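Local coordinates for glycoside hydrolase family protein (Novosphingobium sp. PP1Y, PDB 6Q2F) that probably hydrolyses alpha-L-rhamnosidic bonds, releasing terminal rhamnose from its substrates as an alpha-L-rhamnosidase, at residues G637-S649 with I664-H678. Sequence-based numbering, arbitrary orientation.
Sequences GQNLVAAESMTAS and IDLEFVTGVNRPVIH. With NA (sodium ion), chain B.
N673 grips the strand entry at 639-641 with both ends of its amide: OD1 accepts V641 N at 2.8 Å, and ND2 gives N639 O a nearly straight 3.1 Å bond in its own amide plane. CG between backbone N and carbonyl carbon (chi1 56°) turns the amide that way; ND2 also reaches L725 O. A leucine here would probably leave V641 N and N639 O without these partners and free the strand entry to shift. L640 lays CD1 over one face of the R674 guanidinium, 3.6 Å above its plane, while R674 NH2 bonds to S52 O. From A642 to S645 the strand runs parallel to 674-677, helix 657-670 linking them as a beta-alpha-beta unit of the (beta/alpha)8 barrel, closed where 674-677 pairs with 56-62. Facing that helix, E667 extends to S645, OE1 2.6 Å from OG; A643 O may instead take that proton. On the opposite face E644 binds the sodium ion through OE1 at 2.6 Å, with D503, S504, E583 and E586. Its carboxylate runs alongside the H678 ring, planes 20° apart; T647 lays CG2 over a ring face (CH-pi, 4.0 Å to the centroid), OG1 over the rim, and H678 ND1 hydrogen-bonds with G698.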
# COMPACT_ATOMS: atom_id res chain seq x y z
N GLY A 637 4.80 18.67 0.67
CA GLY A 637 3.93 19.74 1.11
C GLY A 637 2.44 19.54 0.89
O GLY A 637 1.67 20.48 1.09
N GLN A 638 2.01 18.34 0.55
CA GLN A 638 0.60 18.07 0.42
C GLN A 638 -0.08 18.17 1.78
O GLN A 638 -1.18 18.61 1.87
CB GLN A 638 0.34 16.72 -0.22
CG GLN A 638 0.79 16.62 -1.65
CD GLN A 638 2.16 16.03 -1.77
OE1 GLN A 638 2.96 16.10 -0.87
NE2 GLN A 638 2.41 15.42 -2.88
N ASN A 639 0.62 17.71 2.80
CA ASN A 639 0.16 17.70 4.19
C ASN A 639 -0.91 16.65 4.49
O ASN A 639 -0.85 15.97 5.46
CB ASN A 639 -0.18 19.07 4.74
CG ASN A 639 -0.30 19.07 6.25
OD1 ASN A 639 0.52 18.57 6.94
ND2 ASN A 639 -1.35 19.65 6.74
N LEU A 640 -1.90 16.55 3.63
CA LEU A 640 -2.93 15.56 3.78
C LEU A 640 -2.38 14.17 3.47
O LEU A 640 -1.63 13.99 2.56
CB LEU A 640 -4.12 15.90 2.91
CG LEU A 640 -4.89 17.16 3.24
CD1 LEU A 640 -5.80 17.59 2.14
CD2 LEU A 640 -5.66 17.02 4.52
N VAL A 641 -2.76 13.19 4.24
CA VAL A 641 -2.33 11.81 4.07
C VAL A 641 -3.58 10.95 4.19
O VAL A 641 -4.15 10.83 5.28
CB VAL A 641 -1.30 11.37 5.11
CG1 VAL A 641 -0.89 9.92 4.87
CG2 VAL A 641 -0.08 12.28 5.12
N ALA A 642 -3.98 10.33 3.09
CA ALA A 642 -5.19 9.53 3.13
C ALA A 642 -4.83 8.06 3.29
O ALA A 642 -3.72 7.62 2.97
CB ALA A 642 -6.03 9.72 1.86
N ALA A 643 -5.78 7.29 3.80
CA ALA A 643 -5.63 5.85 3.79
C ALA A 643 -6.98 5.18 3.58
O ALA A 643 -7.98 5.56 4.19
CB ALA A 643 -4.98 5.35 5.08
N GLU A 644 -6.97 4.21 2.69
CA GLU A 644 -8.01 3.21 2.56
C GLU A 644 -8.08 2.41 3.86
O GLU A 644 -7.22 1.57 4.13
CB GLU A 644 -7.71 2.35 1.32
CG GLU A 644 -8.56 1.15 1.10
CD GLU A 644 -7.98 0.32 -0.04
OE1 GLU A 644 -7.20 0.88 -0.83
OE2 GLU A 644 -8.27 -0.89 -0.09
N SER A 645 -9.08 2.68 4.69
CA SER A 645 -9.02 2.38 6.12
C SER A 645 -9.95 1.23 6.49
O SER A 645 -11.16 1.30 6.26
CB SER A 645 -9.38 3.62 6.96
OG SER A 645 -8.52 4.70 6.71
N MSE A 646 -9.37 0.20 7.09
CA MSE A 646 -10.09 -0.80 7.87
C MSE A 646 -10.79 -1.81 7.02
O MSE A 646 -11.86 -2.34 7.39
CB MSE A 646 -11.09 -0.13 8.83
CG MSE A 646 -10.36 0.64 9.88
SE MSE A 646 -11.49 1.47 11.22
CE MSE A 646 -12.04 2.80 10.16
N THR A 647 -10.18 -2.10 5.89
CA THR A 647 -10.63 -3.23 5.10
C THR A 647 -10.60 -4.48 5.96
O THR A 647 -9.67 -4.68 6.75
CB THR A 647 -9.74 -3.41 3.87
OG1 THR A 647 -9.74 -2.20 3.11
CG2 THR A 647 -10.29 -4.56 3.03
N ALA A 648 -11.64 -5.29 5.83
CA ALA A 648 -11.79 -6.50 6.62
C ALA A 648 -12.21 -7.64 5.71
O ALA A 648 -12.97 -7.44 4.76
CB ALA A 648 -12.82 -6.32 7.74
N SER A 649 -11.73 -8.83 6.02
CA SER A 649 -11.99 -10.01 5.22
C SER A 649 -12.69 -11.07 6.07
O SER A 649 -12.20 -11.42 7.14
CB SER A 649 -10.68 -10.54 4.63
OG SER A 649 -10.91 -11.76 3.97
N ILE A 664 -7.72 2.70 13.59
CA ILE A 664 -7.63 4.10 13.18
C ILE A 664 -6.55 4.83 13.96
O ILE A 664 -5.92 5.76 13.44
CB ILE A 664 -8.99 4.81 13.32
CG1 ILE A 664 -9.14 5.91 12.27
CG2 ILE A 664 -9.25 5.32 14.75
CD1 ILE A 664 -9.43 5.35 10.87
N ASP A 665 -6.34 4.44 15.22
CA ASP A 665 -5.25 5.02 16.01
C ASP A 665 -3.90 4.62 15.42
O ASP A 665 -2.97 5.42 15.39
CB ASP A 665 -5.37 4.59 17.48
CG ASP A 665 -6.61 5.19 18.18
OD1 ASP A 665 -7.26 6.09 17.61
OD2 ASP A 665 -6.93 4.77 19.31
N LEU A 666 -3.79 3.40 14.90
CA LEU A 666 -2.55 2.99 14.25
C LEU A 666 -2.32 3.79 12.97
O LEU A 666 -1.20 4.22 12.69
CB LEU A 666 -2.58 1.49 13.98
CG LEU A 666 -1.38 0.99 13.16
CD1 LEU A 666 -0.05 1.20 13.95
CD2 LEU A 666 -1.55 -0.48 12.76
N GLU A 667 -3.38 4.03 12.18
CA GLU A 667 -3.24 4.89 11.01
C GLU A 667 -2.83 6.30 11.42
O GLU A 667 -1.95 6.92 10.79
CB GLU A 667 -4.56 4.95 10.25
CG GLU A 667 -4.98 3.63 9.65
CD GLU A 667 -6.30 3.75 8.95
OE1 GLU A 667 -6.59 4.82 8.39
OE2 GLU A 667 -7.06 2.77 8.99
N PHE A 668 -3.47 6.83 12.46
CA PHE A 668 -3.15 8.18 12.92
C PHE A 668 -1.68 8.29 13.33
O PHE A 668 -0.98 9.21 12.89
CB PHE A 668 -4.07 8.55 14.08
CG PHE A 668 -5.48 8.92 13.64
CD1 PHE A 668 -5.69 9.63 12.47
CD2 PHE A 668 -6.57 8.58 14.42
CE1 PHE A 668 -6.95 9.99 12.08
CE2 PHE A 668 -7.86 8.92 14.02
CZ PHE A 668 -8.04 9.63 12.85
N VAL A 669 -1.19 7.36 14.16
CA VAL A 669 0.17 7.50 14.69
C VAL A 669 1.22 7.19 13.62
O VAL A 669 2.39 7.56 13.78
CB VAL A 669 0.34 6.61 15.93
CG1 VAL A 669 0.64 5.15 15.55
CG2 VAL A 669 1.42 7.19 16.86
N THR A 670 0.83 6.58 12.48
CA THR A 670 1.76 6.39 11.38
C THR A 670 1.82 7.58 10.44
O THR A 670 2.75 7.66 9.62
CB THR A 670 1.39 5.13 10.61
OG1 THR A 670 1.20 4.06 11.54
CG2 THR A 670 2.52 4.72 9.61
N GLY A 671 0.89 8.53 10.54
CA GLY A 671 0.91 9.73 9.72
C GLY A 671 -0.35 9.96 8.91
O GLY A 671 -0.45 11.00 8.23
N VAL A 672 -1.32 9.06 8.93
CA VAL A 672 -2.59 9.31 8.25
C VAL A 672 -3.35 10.40 8.98
O VAL A 672 -3.40 10.43 10.22
CB VAL A 672 -3.41 8.01 8.19
CG1 VAL A 672 -4.80 8.29 7.60
CG2 VAL A 672 -2.64 6.97 7.37
N ASN A 673 -3.93 11.33 8.22
CA ASN A 673 -4.83 12.32 8.80
C ASN A 673 -6.07 12.55 7.95
O ASN A 673 -6.76 13.56 8.15
CB ASN A 673 -4.07 13.65 9.05
CG ASN A 673 -3.42 14.19 7.79
OD1 ASN A 673 -3.89 13.94 6.68
ND2 ASN A 673 -2.36 14.96 7.96
N ARG A 674 -6.35 11.70 6.98
CA ARG A 674 -7.64 11.70 6.28
C ARG A 674 -8.03 10.26 6.01
O ARG A 674 -7.74 9.71 4.94
CB ARG A 674 -7.59 12.49 4.97
CG ARG A 674 -8.88 12.35 4.16
CD ARG A 674 -9.01 13.40 3.10
NE ARG A 674 -9.21 14.73 3.66
CZ ARG A 674 -9.31 15.84 2.94
NH1 ARG A 674 -9.23 15.78 1.61
NH2 ARG A 674 -9.48 17.01 3.54
N PRO A 675 -8.64 9.60 6.99
CA PRO A 675 -9.09 8.23 6.74
C PRO A 675 -10.15 8.22 5.64
O PRO A 675 -10.99 9.13 5.55
CB PRO A 675 -9.65 7.78 8.09
CG PRO A 675 -8.86 8.65 9.11
CD PRO A 675 -8.80 9.98 8.40
N VAL A 676 -10.08 7.22 4.78
CA VAL A 676 -11.10 6.97 3.78
C VAL A 676 -11.60 5.56 4.08
O VAL A 676 -10.91 4.57 3.80
CB VAL A 676 -10.58 7.11 2.34
CG1 VAL A 676 -11.75 6.99 1.34
CG2 VAL A 676 -9.86 8.47 2.17
N ILE A 677 -12.73 5.47 4.74
CA ILE A 677 -13.21 4.19 5.18
C ILE A 677 -13.67 3.24 4.11
O ILE A 677 -14.48 3.56 3.33
CB ILE A 677 -14.30 4.34 6.24
CG1 ILE A 677 -13.78 5.17 7.39
CG2 ILE A 677 -14.77 2.99 6.73
CD1 ILE A 677 -14.83 5.94 8.12
N HIS A 678 -13.09 2.07 4.14
CA HIS A 678 -13.44 1.01 3.26
C HIS A 678 -14.40 0.11 4.01
O HIS A 678 -13.94 -0.58 4.87
CB HIS A 678 -12.19 0.22 2.97
CG HIS A 678 -12.38 -0.88 2.00
ND1 HIS A 678 -13.05 -2.03 2.30
CD2 HIS A 678 -11.98 -1.01 0.72
CE1 HIS A 678 -13.08 -2.81 1.25
NE2 HIS A 678 -12.43 -2.22 0.28
NA NA B . -5.72 -0.22 -2.63